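PDB 4OQ1: cell wall surface anchor family protein, which serves as an ancillary pilin of Streptococcus pneumoniae and probably helps attach the pilus to the cell wall. Local coordinates for residues Asp59-Asp64 against Ser82-Thr87; His74-Asn79 against Tyr109-Ile114; Glu90-Phe93 against Ile98-Ser101. The protein carries 3 engineered substitutions. All blocks are in the same frame, centred on the assembly; numbering follows the deposited sequence.

Interaction 1 (Asp59-Asp64 against Ser82-Thr87); sequences DSYSYD and SSFKKT
Tyr-61 and Phe-84 meet as an offset edge-to-face (T-shaped) aromatic pair in the N-terminal part of the chain, where the loop between strand 50-56 and helix 66-73 passes the approach to strand 85-93. Two measurements support this reading: the ring planes stand 84° apart, and the ring centroids are 5.2 Å from each other. In this pair the phenylalanine supplies the edge and the tyrosine the face. The touching is done by one corner of the phenylalanine: Phe-84 CE1 comes to 3.5 Å from Tyr-61 CE2, and Phe-84 CZ to 3.7 Å from Tyr-61 CZ. The offset carries the contact to the phenolic end of the tyrosine, so that Tyr-61 OH lies close to the plane of the Phe-84 ring, at its edge, 3.6 Å from Phe-84 CZ. No hydrogen bond crosses between 59-64 and 82-87, and the contact is small, with 82 Å² buried in all. Phe-84 swings its ring across to the loop with CG opposite the carbonyl carbon and beside the backbone N (chi1 -54°). Asp-58 links the two segments from outside them, its OD1 hydrogen-bonded to Ser-60 OG and its OD2 to Ser-83 OG. Phe-84 also packs on Trp-55 and Leu-57, while Tyr-61 touches Leu-107 of strand 106-110. Farther along the loop, Ser-62 OG accepts from Asp-64 N at 3.0 Å with an N-H...O angle of 143°, which defines an ST turn leading into the 3-10 segment at 63-64. The whole is a helical connection between two neighbouring strands of a beta sheet, its two loop ends brought together by an offset edge-to-face aromatic pair just before strand 85-93.

Interaction 2 (His74-Asn79 against Tyr109-Ile114); sequences HSWDEN and YVRSII
Tyr-109, on strand 106-110, and Arg-111, where the chain turns a corner, point toward His-74 and Trp-76. The contact joins the loop after helix 66-73, part of the helical connection between strands 50-56 and 85-93, to the beta sheet those strands belong to, through an arginine that gives two hydrogen bonds to one backbone carbonyl oxygen. Tyr-109 comes first. It only approaches the loop, its OH lying 4.3 Å from His-74 N, but that hydroxyl accepts from Arg-111 NH1 at 2.8 Å and so helps position the guanidinium. Arg-111 carries the contact. Its chain is bent at chi3 (92°), which brings the guanidinium end-on to a single acceptor: Arg-111 NH1 lies 3.2 Å and NH2 3.1 Å from His-74 O. That oxygen is in the guanidinium plane, yet both nitrogens reach it from the same face of its own carbonyl group, NH2 tilted 28° from the carbonyl plane and NH1 much farther out. Trp-76 CE3 sits over one face of the guanidinium, offset toward its rim, 3.4 Å from Arg-111 NE, with the indole and guanidinium planes inclined by 57°, far from a parallel stack. Glu-124 gives a second tie, its OE1 hydrogen-bonded to His-74 ND1 and its OE2 in a long, weak ion pair with Arg-111 NH2. Past the corner, Ile-113 and Ile-114 are paired opposite one residue, Tyr-121, as a classic beta bulge, the backbone of each hydrogen-bonding to that of the tyrosine.

Interaction 3 (Glu90-Phe93 against Ile98-Ser101); sequences EMTF and IEVS
Thr-92 and Glu-99 form a hydrogen-bonded pair near the turn of the antiparallel beta hairpin made by strands 85-93 and 98-103. Their backbones exchange two bonds: Thr-92 N gives to Glu-99 O at 2.8 Å, nearly straight at 172°, and Glu-99 N gives to Thr-92 O at 2.9 Å. A third, from Ser-101 N to Glu-90 O at 3.0 Å, continues the ladder. A water molecule also bridges the two strands: it donates to Glu-99 O at 3.0 Å and more weakly to Glu-90 O, and hydrogen-bonds Ser-101 OG, likewise at 3.0 Å. Met-91 with Val-100 and Phe-93 with Ile-98 are the alternating non-hydrogen-bonded pairs, and the short strand segments run at 160° to each other, as expected for a twisted antiparallel pair.

The side chains sort by face. On the buried one, Phe-93 and Ile-98 lie side by side and point the same way, Phe-93 CD1 being 3.6 Å from Ile-98 CG1. Met-91, bent at chi3, curls its methyl toward the same isoleucine, so that Met-91 CE stops 3.5 Å from Ile-98 CG2. Ile-98 is therefore touched on one branch by a thioether end and on another by an aromatic ring. On the other face, Thr-92 and Glu-99 run alongside each other, with Thr-92 CG2 3.8 Å from Glu-99 CB.

Outward from this shell, Tyr-37 of helix 37-42 touches both Phe-93 and Ile-98, and the ring of His-50 meets that of Phe-93 roughly at right angles. Strand 50-56 flanks the hairpin on one side and strand 28-33 on the other, through the backbone bonds of Met-91 with His-50 and of Val-100 with Leu-30. Close to the turn, Phe-93 O accepts a hydrogen bond from Arg-47 NH2.

How the interactions relate
From the N terminus, the chain leaves strand 50-56 and enters 59-64, which opens the loop that interaction 1 closes at 82-87 after helix 66-73 has passed. Interaction 2 starts within that loop, at 74-79, and closes only at 109-114, so interactions 1 and 2 cross. Interaction 3 follows interaction 1 in series and is a short hairpin closure lying wholly within the span of interaction 2. All three reach one sheet. Interaction 1 brings the two ends of the helical connection together, interaction 2 ties its later part to the sheet, and interaction 3 joins two neighbouring strands. Interactions 2 and 3 also touch, because Ile-114 packs against Phe-93 and Ile-113 lies beside Met-91.

Interaction 1 (Asp59-Asp64 against Ser82-Thr87)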
# COMPACT_ATOMS: atom_id res chain seq x y z
N ASP A 59 -12.87 -47.28 14.72
CA ASP A 59 -11.77 -48.23 14.68
C ASP A 59 -11.43 -48.83 13.34
O ASP A 59 -10.38 -49.39 13.16
CB ASP A 59 -12.07 -49.35 15.63
CG ASP A 59 -12.22 -48.86 17.02
OD1 ASP A 59 -11.53 -47.87 17.38
OD2 ASP A 59 -13.05 -49.47 17.70
N SER A 60 -12.29 -48.72 12.37
CA SER A 60 -11.83 -49.13 11.03
C SER A 60 -10.67 -48.27 10.46
O SER A 60 -10.13 -48.60 9.37
CB SER A 60 -12.97 -49.10 10.05
OG SER A 60 -13.33 -47.77 9.79
N TYR A 61 -10.26 -47.21 11.19
CA TYR A 61 -9.15 -46.36 10.71
C TYR A 61 -7.93 -46.52 11.53
O TYR A 61 -7.97 -46.61 12.73
CB TYR A 61 -9.59 -44.90 10.68
CG TYR A 61 -10.66 -44.64 9.61
CD1 TYR A 61 -10.32 -44.03 8.41
CD2 TYR A 61 -12.00 -44.88 9.84
CE1 TYR A 61 -11.28 -43.75 7.42
CE2 TYR A 61 -12.97 -44.66 8.84
CZ TYR A 61 -12.60 -44.08 7.65
OH TYR A 61 -13.51 -43.77 6.62
N SER A 62 -6.83 -46.59 10.81
CA SER A 62 -5.52 -46.66 11.38
C SER A 62 -4.64 -45.40 11.07
O SER A 62 -4.53 -44.99 9.96
CB SER A 62 -4.84 -47.89 10.83
OG SER A 62 -3.51 -47.87 11.35
N TYR A 63 -3.89 -44.92 12.06
CA TYR A 63 -2.92 -43.83 11.93
C TYR A 63 -1.82 -44.25 10.96
O TYR A 63 -1.23 -43.40 10.33
CB TYR A 63 -2.29 -43.44 13.28
CG TYR A 63 -1.45 -42.17 13.23
CD1 TYR A 63 -2.05 -40.92 13.00
CD2 TYR A 63 -0.07 -42.22 13.49
CE1 TYR A 63 -1.31 -39.77 12.94
CE2 TYR A 63 0.71 -41.06 13.42
CZ TYR A 63 0.09 -39.85 13.19
OH TYR A 63 0.82 -38.69 13.11
N ASP A 64 -1.60 -45.55 10.83
CA ASP A 64 -0.62 -46.04 9.82
C ASP A 64 -1.02 -45.68 8.42
O ASP A 64 -0.19 -45.67 7.51
CB ASP A 64 -0.44 -47.56 9.92
CG ASP A 64 0.28 -47.97 11.20
OD1 ASP A 64 1.11 -47.21 11.76
OD2 ASP A 64 -0.07 -49.01 11.67
N SER A 82 -19.92 -39.28 8.03
CA SER A 82 -21.16 -39.48 8.79
C SER A 82 -20.99 -40.54 9.87
O SER A 82 -21.71 -40.53 10.86
CB SER A 82 -22.35 -39.74 7.84
OG SER A 82 -22.04 -40.76 6.90
N SER A 83 -19.99 -41.40 9.73
CA SER A 83 -19.81 -42.35 10.78
C SER A 83 -19.00 -41.78 11.96
O SER A 83 -18.84 -42.49 12.92
CB SER A 83 -19.17 -43.64 10.26
OG SER A 83 -17.81 -43.47 9.99
N PHE A 84 -18.43 -40.57 11.88
CA PHE A 84 -17.44 -40.14 12.86
C PHE A 84 -18.18 -39.30 13.86
O PHE A 84 -19.23 -38.79 13.57
CB PHE A 84 -16.31 -39.28 12.23
CG PHE A 84 -15.61 -39.94 11.07
CD1 PHE A 84 -15.46 -41.29 11.03
CD2 PHE A 84 -15.08 -39.18 10.09
CE1 PHE A 84 -14.86 -41.89 9.95
CE2 PHE A 84 -14.41 -39.78 9.00
CZ PHE A 84 -14.38 -41.13 8.93
N LYS A 85 -17.58 -39.16 15.04
CA LYS A 85 -18.11 -38.34 16.09
C LYS A 85 -17.49 -36.94 15.91
O LYS A 85 -16.29 -36.81 16.02
CB LYS A 85 -17.74 -38.91 17.47
CG LYS A 85 -18.13 -38.04 18.67
CD LYS A 85 -17.39 -38.35 20.00
CE LYS A 85 -18.15 -37.73 21.21
NZ LYS A 85 -17.54 -37.97 22.55
N LYS A 86 -18.34 -35.95 15.65
CA LYS A 86 -17.91 -34.59 15.50
C LYS A 86 -17.78 -33.99 16.85
O LYS A 86 -18.73 -34.02 17.65
CB LYS A 86 -18.92 -33.79 14.70
CG LYS A 86 -18.47 -32.38 14.38
CD LYS A 86 -17.34 -32.33 13.33
CE LYS A 86 -16.74 -30.92 13.27
NZ LYS A 86 -17.80 -29.88 13.06
N THR A 87 -16.61 -33.49 17.20
CA THR A 87 -16.51 -32.83 18.52
C THR A 87 -15.64 -31.58 18.43
O THR A 87 -15.31 -31.16 17.29
CB THR A 87 -16.11 -33.82 19.61
OG1 THR A 87 -16.28 -33.22 20.89
CG2 THR A 87 -14.69 -34.33 19.47

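Interaction 2 (His74-Asn79 against Tyr109-Ile114)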
# COMPACT_ATOMS: atom_id res chain seq x y z
N HIS A 74 -10.22 -35.41 1.60
CA HIS A 74 -9.89 -34.09 1.13
C HIS A 74 -11.10 -33.34 0.44
O HIS A 74 -11.41 -32.19 0.75
CB HIS A 74 -8.69 -34.18 0.15
CG HIS A 74 -8.34 -32.85 -0.46
ND1 HIS A 74 -8.14 -31.71 0.29
CD2 HIS A 74 -8.25 -32.47 -1.77
CE1 HIS A 74 -7.91 -30.68 -0.52
NE2 HIS A 74 -7.99 -31.12 -1.77
N SER A 75 -11.73 -34.05 -0.45
CA SER A 75 -12.85 -33.47 -1.25
C SER A 75 -14.08 -33.56 -0.33
O SER A 75 -14.57 -34.64 -0.02
CB SER A 75 -13.10 -34.29 -2.49
OG SER A 75 -13.96 -33.55 -3.40
N TRP A 76 -14.49 -32.42 0.18
CA TRP A 76 -15.55 -32.41 1.15
C TRP A 76 -16.78 -33.26 0.72
O TRP A 76 -17.28 -33.11 -0.38
CB TRP A 76 -16.03 -30.98 1.31
CG TRP A 76 -17.17 -30.86 2.21
CD1 TRP A 76 -18.50 -30.56 1.87
CD2 TRP A 76 -17.13 -30.94 3.63
NE1 TRP A 76 -19.27 -30.53 3.02
CE2 TRP A 76 -18.46 -30.76 4.11
CE3 TRP A 76 -16.10 -31.24 4.56
CZ2 TRP A 76 -18.77 -30.80 5.48
CZ3 TRP A 76 -16.41 -31.27 5.91
CH2 TRP A 76 -17.74 -31.01 6.36
N ASP A 77 -17.27 -34.09 1.60
CA ASP A 77 -18.53 -34.86 1.42
C ASP A 77 -18.98 -35.34 2.81
O ASP A 77 -18.24 -36.03 3.49
CB ASP A 77 -18.20 -36.08 0.57
CG ASP A 77 -19.42 -36.83 0.12
OD1 ASP A 77 -20.56 -36.55 0.57
OD2 ASP A 77 -19.19 -37.70 -0.73
N GLU A 78 -20.16 -34.93 3.29
CA GLU A 78 -20.65 -35.33 4.59
C GLU A 78 -20.88 -36.78 4.65
O GLU A 78 -20.87 -37.33 5.69
CB GLU A 78 -21.96 -34.61 4.90
CG GLU A 78 -21.66 -33.18 5.26
CD GLU A 78 -21.40 -32.97 6.76
OE1 GLU A 78 -20.94 -33.90 7.48
OE2 GLU A 78 -21.61 -31.83 7.20
N ASN A 79 -21.12 -37.40 3.49
CA ASN A 79 -21.22 -38.82 3.45
C ASN A 79 -19.88 -39.53 3.79
O ASN A 79 -19.86 -40.68 4.18
CB ASN A 79 -21.74 -39.29 2.08
CG ASN A 79 -22.13 -40.74 2.09
OD1 ASN A 79 -22.72 -41.18 3.06
ND2 ASN A 79 -21.79 -41.48 1.05
N TYR A 109 -9.42 -36.30 13.00
CA TYR A 109 -9.18 -35.63 11.75
C TYR A 109 -9.51 -34.15 11.94
O TYR A 109 -10.54 -33.80 12.55
CB TYR A 109 -10.18 -36.21 10.70
CG TYR A 109 -10.22 -35.53 9.39
CD1 TYR A 109 -9.06 -35.42 8.60
CD2 TYR A 109 -11.42 -35.14 8.84
CE1 TYR A 109 -9.11 -34.78 7.34
CE2 TYR A 109 -11.47 -34.48 7.63
CZ TYR A 109 -10.34 -34.35 6.83
OH TYR A 109 -10.36 -33.80 5.56
N VAL A 110 -8.65 -33.29 11.39
CA VAL A 110 -8.82 -31.80 11.43
C VAL A 110 -8.85 -31.29 9.99
O VAL A 110 -8.13 -31.81 9.12
CB VAL A 110 -7.65 -31.14 12.16
CG1 VAL A 110 -7.71 -29.60 12.17
CG2 VAL A 110 -7.55 -31.70 13.56
N ARG A 111 -9.75 -30.36 9.73
CA ARG A 111 -9.84 -29.64 8.49
C ARG A 111 -9.48 -28.16 8.53
O ARG A 111 -9.11 -27.57 7.51
CB ARG A 111 -11.26 -29.76 7.99
CG ARG A 111 -11.42 -30.94 7.04
CD ARG A 111 -12.79 -31.03 6.38
NE ARG A 111 -12.82 -30.35 5.09
CZ ARG A 111 -12.43 -30.89 3.95
NH1 ARG A 111 -11.94 -32.13 3.94
NH2 ARG A 111 -12.56 -30.22 2.82
N SER A 112 -9.62 -27.55 9.70
CA SER A 112 -9.32 -26.16 9.93
C SER A 112 -8.76 -25.93 11.33
O SER A 112 -9.34 -26.44 12.28
CB SER A 112 -10.70 -25.41 9.91
OG SER A 112 -10.52 -24.01 10.00
N ILE A 113 -7.69 -25.17 11.46
CA ILE A 113 -7.17 -24.74 12.75
C ILE A 113 -7.85 -23.43 13.18
O ILE A 113 -8.18 -23.29 14.35
CB ILE A 113 -5.71 -24.60 12.72
CG1 ILE A 113 -5.14 -25.98 12.45
CG2 ILE A 113 -5.16 -24.03 14.04
CD1 ILE A 113 -3.66 -26.09 12.36
N ILE A 114 -8.14 -22.54 12.24
CA ILE A 114 -8.71 -21.23 12.55
C ILE A 114 -9.59 -20.79 11.43
O ILE A 114 -9.25 -20.89 10.27
CB ILE A 114 -7.63 -20.13 12.61
CG1 ILE A 114 -6.56 -20.46 13.61
CG2 ILE A 114 -8.28 -18.79 12.97
CD1 ILE A 114 -5.51 -19.38 13.72

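Interaction 3 (Glu90-Phe93 against Ile98-Ser101)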
# COMPACT_ATOMS: atom_id res chain seq x y z
N GLU A 90 -11.15 -26.88 23.40
CA GLU A 90 -10.68 -25.51 23.65
C GLU A 90 -9.29 -25.29 23.17
O GLU A 90 -8.39 -26.11 23.45
CB GLU A 90 -10.67 -25.20 25.14
CG GLU A 90 -12.06 -25.25 25.75
CD GLU A 90 -12.20 -24.49 27.06
OE1 GLU A 90 -11.34 -23.62 27.37
OE2 GLU A 90 -13.21 -24.78 27.75
N MET A 91 -9.07 -24.16 22.50
CA MET A 91 -7.69 -23.79 22.09
C MET A 91 -7.25 -22.54 22.77
O MET A 91 -8.06 -21.64 23.05
CB MET A 91 -7.53 -23.53 20.59
CG MET A 91 -8.61 -24.05 19.73
SD MET A 91 -8.46 -23.52 18.01
CE MET A 91 -6.73 -23.79 17.76
N THR A 92 -5.97 -22.48 23.01
CA THR A 92 -5.35 -21.23 23.39
C THR A 92 -4.16 -20.88 22.43
O THR A 92 -3.30 -21.75 22.12
CB THR A 92 -4.91 -21.27 24.87
OG1 THR A 92 -4.38 -19.99 25.24
CG2 THR A 92 -3.83 -22.30 25.10
N PHE A 93 -4.13 -19.62 21.98
CA PHE A 93 -2.94 -19.05 21.28
C PHE A 93 -1.90 -18.43 22.20
O PHE A 93 -2.00 -17.26 22.55
CB PHE A 93 -3.40 -17.97 20.34
CG PHE A 93 -4.23 -18.47 19.19
CD1 PHE A 93 -3.63 -18.74 17.96
CD2 PHE A 93 -5.60 -18.65 19.32
CE1 PHE A 93 -4.39 -19.17 16.90
CE2 PHE A 93 -6.37 -19.10 18.26
CZ PHE A 93 -5.76 -19.35 17.06
N ILE A 98 0.08 -22.87 19.57
CA ILE A 98 -1.27 -23.08 20.05
C ILE A 98 -1.18 -24.29 20.92
O ILE A 98 -0.37 -25.22 20.64
CB ILE A 98 -2.31 -23.37 18.91
CG1 ILE A 98 -2.62 -22.16 18.10
CG2 ILE A 98 -3.64 -23.91 19.42
CD1 ILE A 98 -2.89 -22.52 16.66
N GLU A 99 -1.96 -24.29 21.98
CA GLU A 99 -2.29 -25.51 22.76
C GLU A 99 -3.77 -25.83 22.69
O GLU A 99 -4.63 -24.94 22.76
CB GLU A 99 -1.93 -25.47 24.25
CG GLU A 99 -0.45 -25.62 24.54
CD GLU A 99 -0.14 -25.38 26.01
OE1 GLU A 99 -1.06 -25.11 26.84
OE2 GLU A 99 1.04 -25.45 26.35
N VAL A 100 -4.06 -27.11 22.48
CA VAL A 100 -5.43 -27.61 22.40
C VAL A 100 -5.53 -28.57 23.57
O VAL A 100 -4.68 -29.46 23.71
CB VAL A 100 -5.75 -28.33 21.06
CG1 VAL A 100 -7.22 -28.59 21.01
CG2 VAL A 100 -5.26 -27.42 19.90
N SER A 101 -6.56 -28.34 24.38
CA SER A 101 -6.63 -28.91 25.76
C SER A 101 -7.63 -30.01 25.97
O SER A 101 -8.72 -29.97 25.37
CB SER A 101 -6.93 -27.78 26.78
OG SER A 101 -5.73 -27.03 26.97
O HOH W 1 -6.09 -24.58 25.34